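Local coordinates for BluB-like flavoprotein (Clostridium difficile 630, PDB 3EO8), which binds flavin mononucleotide as a nitroreductase-family flavoprotein and is probably an oxidoreductase, at the interface of chains A and B. Coordinates in Å, arbitrary orientation; residue numbers count along the deposited sequence, not the author numbering. Chains: chain A/B, BluB-like flavoprotein.

The interface of chains A and B. Residues chain A 167, 170, 174, 189-191; chain B 134-135.
In the two-fold dimer typical of nitroreductase-family flavoproteins, the 3-10 helix 131-135 of chain B sends B:Arg135 to the start of strand 189-197 of chain A, where it meets the backbone carbonyl of A:Leu190. Arginine suits this place because a long chain with several N-H groups can cross the interface and still grip one oxygen side-on: B:Arg135 NE and NH2 both donate to A:Leu190 O, each at 3.0 Å. The NE bond arrives nearly along the C=O axis (172°), whereas NH2 uses a lone pair in the carbonyl plane, and the oxygen lies in the guanidinium plane. Bends at chi2 and chi3 turn the guanidinium edge toward the strand. That edge also faces A:Glu174 OE2, 4.0 Å from B:Arg135 NH2, in a long salt bridge that water 1 supplements by joining the two groups. A:Glu174 OE2 also accepts from A:Leu190 N at 2.8 Å, on the anti side and tilted out of the carboxylate plane, so A:Glu174 helps position the strand while probably stabilising the arginine's positive charge. A:Ala170 presents just a methyl group, CB, 3.8 Å from B:Arg135 CZ, which probably leaves room for the guanidinium beside helix 170-181. A:Asn167 crosses the aliphatic part of B:Arg135 at an angle, its ND2 3.3 Å from B:Arg135 CG; this amide nitrogen donates to A:Gly191 O from above the carbonyl plane, which probably helps to hold the amide's orientation. A:Gly191, without a side chain, lets B:Arg135 CB approach its CA to 3.9 Å. Next to the polar grip, B:Ile134 lays CD1 over the centre of the A:Phe189 ring, 3.7 Å from the centroid, a CH-pi contact suited to a flat aromatic face. B:Ile134 CG1 also rests against a guanidinium face, near its rim, while the phenyl ring stands almost perpendicular to that plane (86°).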
# COMPACT_ATOMS: atom_id res chain seq x y z
N ASN A 167 -0.85 16.18 -0.22
CA ASN A 167 -0.85 15.93 1.22
C ASN A 167 -0.04 16.91 2.06
O ASN A 167 -0.22 16.93 3.27
CB ASN A 167 -0.46 14.48 1.56
CG ASN A 167 -1.58 13.47 1.25
OD1 ASN A 167 -2.75 13.81 1.15
ND2 ASN A 167 -1.19 12.22 1.10
N ALA A 170 -2.95 18.39 3.57
CA ALA A 170 -3.94 17.44 4.10
C ALA A 170 -4.75 18.02 5.26
O ALA A 170 -5.98 17.86 5.31
CB ALA A 170 -3.26 16.12 4.50
N GLU A 174 -8.86 18.55 5.22
CA GLU A 174 -9.69 17.99 6.27
C GLU A 174 -10.58 19.07 6.94
O GLU A 174 -11.77 18.84 7.18
CB GLU A 174 -8.80 17.35 7.33
CG GLU A 174 -8.10 16.05 6.85
CD GLU A 174 -6.97 15.61 7.76
OE1 GLU A 174 -6.89 16.11 8.92
OE2 GLU A 174 -6.14 14.78 7.29
N PHE A 189 -7.08 10.45 9.14
CA PHE A 189 -6.50 11.57 8.43
C PHE A 189 -6.50 11.21 6.94
O PHE A 189 -6.65 10.03 6.56
CB PHE A 189 -5.09 11.88 8.95
CG PHE A 189 -4.16 10.67 9.06
CD1 PHE A 189 -3.39 10.24 7.98
CD2 PHE A 189 -4.07 9.96 10.25
CE1 PHE A 189 -2.56 9.11 8.11
CE2 PHE A 189 -3.24 8.86 10.38
CZ PHE A 189 -2.48 8.42 9.30
N LEU A 190 -6.37 12.22 6.10
CA LEU A 190 -6.39 12.01 4.65
C LEU A 190 -5.19 11.17 4.25
O LEU A 190 -4.05 11.50 4.58
CB LEU A 190 -6.39 13.35 3.93
CG LEU A 190 -6.54 13.24 2.43
CD1 LEU A 190 -7.91 12.74 2.06
CD2 LEU A 190 -6.20 14.59 1.80
N GLY A 191 -5.44 10.05 3.59
CA GLY A 191 -4.35 9.23 3.07
C GLY A 191 -4.05 9.48 1.60
O GLY A 191 -2.89 9.56 1.18
N ILE B 134 3.31 9.96 7.30
CA ILE B 134 2.31 9.24 8.11
C ILE B 134 1.33 8.48 7.18
O ILE B 134 0.66 7.53 7.62
CB ILE B 134 1.58 10.16 9.15
CG1 ILE B 134 0.67 11.20 8.46
CG2 ILE B 134 2.62 10.85 10.13
CD1 ILE B 134 -0.35 11.78 9.43
N ARG B 135 1.30 8.86 5.90
CA ARG B 135 0.42 8.21 4.90
C ARG B 135 1.31 7.61 3.79
O ARG B 135 0.84 7.27 2.71
CB ARG B 135 -0.61 9.15 4.32
CG ARG B 135 -0.08 10.39 3.64
CD ARG B 135 0.08 11.59 4.52
NE ARG B 135 -1.19 12.09 5.01
CZ ARG B 135 -1.34 13.14 5.80
NH1 ARG B 135 -0.27 13.81 6.23
NH2 ARG B 135 -2.54 13.51 6.18
O HOH W 1 -3.76 15.20 8.17